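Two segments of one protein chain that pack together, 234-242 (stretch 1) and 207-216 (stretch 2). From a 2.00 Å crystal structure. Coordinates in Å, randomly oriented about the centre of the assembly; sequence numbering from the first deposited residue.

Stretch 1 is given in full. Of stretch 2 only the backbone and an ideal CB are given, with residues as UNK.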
# COMPACT_ATOMS: atom_id res chain seq x y z
N THR A 234 -10.37 -21.41 -18.25
CA THR A 234 -11.79 -21.58 -18.49
C THR A 234 -12.42 -20.21 -18.73
O THR A 234 -11.80 -19.17 -18.43
CB THR A 234 -12.55 -22.33 -17.32
OG1 THR A 234 -12.57 -21.52 -16.15
CG2 THR A 234 -11.88 -23.66 -17.00
N GLY A 235 -13.63 -20.21 -19.27
CA GLY A 235 -14.38 -18.99 -19.46
C GLY A 235 -15.80 -19.21 -19.91
O GLY A 235 -16.22 -20.34 -20.17
N ALA A 236 -16.55 -18.11 -20.01
CA ALA A 236 -17.92 -18.13 -20.51
C ALA A 236 -18.17 -16.91 -21.40
O ALA A 236 -17.56 -15.86 -21.21
CB ALA A 236 -18.91 -18.16 -19.35
N ILE A 237 -19.03 -17.08 -22.40
CA ILE A 237 -19.41 -15.99 -23.28
C ILE A 237 -20.92 -15.81 -23.21
O ILE A 237 -21.67 -16.74 -23.48
CB ILE A 237 -18.92 -16.21 -24.74
CG1 ILE A 237 -17.38 -16.46 -24.72
CG2 ILE A 237 -19.29 -15.03 -25.62
CD1 ILE A 237 -16.73 -16.61 -26.09
N LEU A 238 -21.33 -14.62 -22.77
CA LEU A 238 -22.74 -14.27 -22.65
C LEU A 238 -23.16 -13.51 -23.89
O LEU A 238 -22.47 -12.59 -24.30
CB LEU A 238 -22.96 -13.38 -21.41
CG LEU A 238 -22.55 -13.98 -20.05
CD1 LEU A 238 -22.20 -12.88 -19.04
CD2 LEU A 238 -23.65 -14.91 -19.50
N THR A 239 -24.29 -13.89 -24.48
CA THR A 239 -24.83 -13.23 -25.66
C THR A 239 -26.25 -12.75 -25.36
O THR A 239 -27.09 -13.52 -24.85
CB THR A 239 -24.79 -14.14 -26.91
OG1 THR A 239 -23.44 -14.61 -27.12
CG2 THR A 239 -25.24 -13.39 -28.16
N PHE A 240 -26.49 -11.48 -25.66
CA PHE A 240 -27.76 -10.80 -25.37
C PHE A 240 -28.57 -10.53 -26.65
O PHE A 240 -28.04 -10.61 -27.76
CB PHE A 240 -27.49 -9.49 -24.62
CG PHE A 240 -26.70 -9.67 -23.37
CD1 PHE A 240 -25.30 -9.75 -23.40
CD2 PHE A 240 -27.35 -9.83 -22.14
CE1 PHE A 240 -24.57 -9.95 -22.22
CE2 PHE A 240 -26.62 -10.02 -20.97
CZ PHE A 240 -25.23 -10.08 -21.01
N ASP A 241 -29.85 -10.22 -26.46
CA ASP A 241 -30.69 -9.80 -27.57
C ASP A 241 -30.35 -8.38 -28.04
O ASP A 241 -30.16 -7.48 -27.20
CB ASP A 241 -32.17 -9.87 -27.16
CG ASP A 241 -33.09 -9.91 -28.36
OD1 ASP A 241 -33.54 -11.03 -28.73
OD2 ASP A 241 -33.35 -8.85 -28.98
N PRO A 242 -30.30 -8.14 -29.37
CA PRO A 242 -30.10 -6.79 -29.89
C PRO A 242 -31.06 -5.76 -29.32
O PRO A 242 -30.72 -4.60 -29.24
CB PRO A 242 -30.35 -6.96 -31.40
CG PRO A 242 -29.93 -8.37 -31.66
CD PRO A 242 -30.40 -9.13 -30.46
N UNK A 207 -24.16 -12.29 -12.11
CA UNK A 207 -25.44 -12.44 -12.78
C UNK A 207 -25.61 -11.32 -13.79
O UNK A 207 -25.12 -10.21 -13.57
CB UNK A 207 -26.59 -12.44 -11.77
N UNK A 208 -26.28 -11.62 -14.91
CA UNK A 208 -26.71 -10.59 -15.85
C UNK A 208 -28.04 -10.05 -15.33
O UNK A 208 -28.70 -10.69 -14.50
CB UNK A 208 -26.84 -11.13 -17.27
N UNK A 209 -28.40 -8.86 -15.80
CA UNK A 209 -29.67 -8.27 -15.44
C UNK A 209 -30.65 -8.33 -16.62
O UNK A 209 -31.83 -7.97 -16.47
CB UNK A 209 -29.47 -6.82 -14.98
N UNK A 210 -30.16 -8.78 -17.77
CA UNK A 210 -30.98 -9.01 -18.97
C UNK A 210 -30.84 -10.46 -19.41
O UNK A 210 -29.89 -11.13 -18.99
CB UNK A 210 -30.57 -8.07 -20.10
N UNK A 211 -31.82 -10.98 -20.20
CA UNK A 211 -31.72 -12.37 -20.63
C UNK A 211 -30.51 -12.58 -21.53
O UNK A 211 -30.14 -11.70 -22.33
CB UNK A 211 -33.00 -12.80 -21.36
N UNK A 212 -29.88 -13.75 -21.39
CA UNK A 212 -28.68 -14.06 -22.15
C UNK A 212 -28.61 -15.55 -22.40
O UNK A 212 -29.19 -16.33 -21.65
CB UNK A 212 -27.43 -13.58 -21.42
N UNK A 213 -27.94 -15.95 -23.48
CA UNK A 213 -27.56 -17.34 -23.67
C UNK A 213 -26.06 -17.42 -23.42
O UNK A 213 -25.38 -16.39 -23.35
CB UNK A 213 -27.93 -17.85 -25.06
N UNK A 214 -25.53 -18.62 -23.31
CA UNK A 214 -24.15 -18.75 -22.83
C UNK A 214 -23.44 -20.01 -23.35
O UNK A 214 -24.05 -21.07 -23.54
CB UNK A 214 -24.14 -18.76 -21.30
N UNK A 215 -22.16 -19.84 -23.64
CA UNK A 215 -21.27 -20.93 -23.99
C UNK A 215 -20.03 -20.83 -23.12
O UNK A 215 -19.66 -19.73 -22.67
CB UNK A 215 -20.91 -20.90 -25.48
N UNK A 216 -19.39 -21.96 -22.87
CA UNK A 216 -18.20 -21.97 -22.02
C UNK A 216 -17.04 -22.56 -22.76
O UNK A 216 -17.23 -23.17 -23.81
CB UNK A 216 -18.45 -22.75 -20.73

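Position 207 points its CB away from stretch 1, and nothing there lies within 5.5 Å of it. It is Arg207, without contact.

Position 208 points toward stretch 1. Its ideal CB is 3.9 Å from Phe240 CE2 and 5.3 Å from Leu238 CD1, so a small or beta-branched side chain with a methyl to offer would suit. It is Thr208. Its CG2 lies 3.7 Å from Phe240 CZ, at the ring edge, and 3.8 Å from Leu238 CD1. Its OG1 donates a hydrogen bond to the backbone O of position 210, 2.7 Å away.

Position 209 points away, and many residues would do. It is Leu209, without contact to stretch 1.

Position 210 points toward stretch 1, its ideal CB 4.2 Å from Phe240 CD2. Several side chains with an aliphatic first part would fit. It is Gln210, whose CB rests against that ring atom.

Position 211 points sideways, with no atom of stretch 1 near its CB. Phi is -65°, which proline allows. It is Pro211. Its backbone O approaches Phe240 CD2 at 3.4 Å.

Position 212 is tight: the ideal CB is 3.4 Å from Thr239 O and 3.7 Å from Phe240 CE2. A small apolar residue suits best. It is Ala212. Its methyl sits over one face of the Phe240 ring, CB 4.0 Å from the centroid, a CH-pi contact.

Position 213 pairs with Thr239, N to Thr239 O at 2.9 Å and O to Thr239 N at 3.0 Å. These hydrogen bonds use only backbone, so they do not select a side chain. The CB shares a face with Thr239, where polar or beta-branched residues would serve. It is Thr213, its OG1 4.0 Å from Thr239 CB.

Position 214 turns to the face of Ala236 and Leu238. Its ideal CB is 4.3 Å from Leu238 CD2, and an apolar, beta-branched residue is a natural choice. It is Val214. Its CG2 lies 4.0 Å from Ala236 CB and 4.1 Å from Leu238 CD2, bridging the two.

Position 215 pairs with Ile237, N to Ile237 O at 3.1 Å and O to Ile237 N at 2.7 Å. The CB lies on the face of Ile237, with no close side chain to fix its choice, so long polar or aliphatic residues are possible. It is Gln215.

Position 216 faces the side of Ala236, its ideal CB 3.3 Å from Gly235 O. A compact residue suits this close approach. It is Thr216, with CG2 4.1 Å from Ala236 CB.

Stretch 2 207-216: RTLQPATVQT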
# COMPACT_ATOMS: atom_id res chain seq x y z
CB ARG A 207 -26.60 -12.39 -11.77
CG ARG A 207 -26.74 -11.04 -11.04
CD ARG A 207 -27.87 -11.07 -10.00
NE ARG A 207 -28.35 -9.71 -9.75
CZ ARG A 207 -29.19 -9.36 -8.78
NH1 ARG A 207 -29.65 -10.26 -7.92
NH2 ARG A 207 -29.55 -8.09 -8.67
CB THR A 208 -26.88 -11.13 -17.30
OG1 THR A 208 -27.99 -12.03 -17.34
CG2 THR A 208 -25.61 -11.86 -17.78
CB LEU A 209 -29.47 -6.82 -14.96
CG LEU A 209 -28.53 -6.66 -13.75
CD1 LEU A 209 -28.27 -5.19 -13.48
CD2 LEU A 209 -29.10 -7.35 -12.50
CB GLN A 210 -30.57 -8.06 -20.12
CG GLN A 210 -30.97 -6.61 -19.87
CD GLN A 210 -30.07 -5.92 -18.86
OE1 GLN A 210 -30.51 -5.06 -18.09
NE2 GLN A 210 -28.80 -6.31 -18.84
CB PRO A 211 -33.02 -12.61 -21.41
CG PRO A 211 -33.98 -11.59 -20.90
CD PRO A 211 -33.14 -10.39 -20.52
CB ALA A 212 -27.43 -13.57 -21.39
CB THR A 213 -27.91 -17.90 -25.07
OG1 THR A 213 -27.31 -17.09 -26.08
CG2 THR A 213 -29.45 -17.98 -25.28
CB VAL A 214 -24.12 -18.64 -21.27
CG1 VAL A 214 -25.06 -19.65 -20.65
CG2 VAL A 214 -22.69 -18.72 -20.69
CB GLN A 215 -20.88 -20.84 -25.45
CG GLN A 215 -22.04 -21.16 -26.38
CD GLN A 215 -21.60 -21.29 -27.82
OE1 GLN A 215 -20.99 -20.37 -28.39
NE2 GLN A 215 -21.89 -22.44 -28.43
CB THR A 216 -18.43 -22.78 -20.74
OG1 THR A 216 -18.69 -24.15 -21.10
CG2 THR A 216 -19.60 -22.20 -19.94
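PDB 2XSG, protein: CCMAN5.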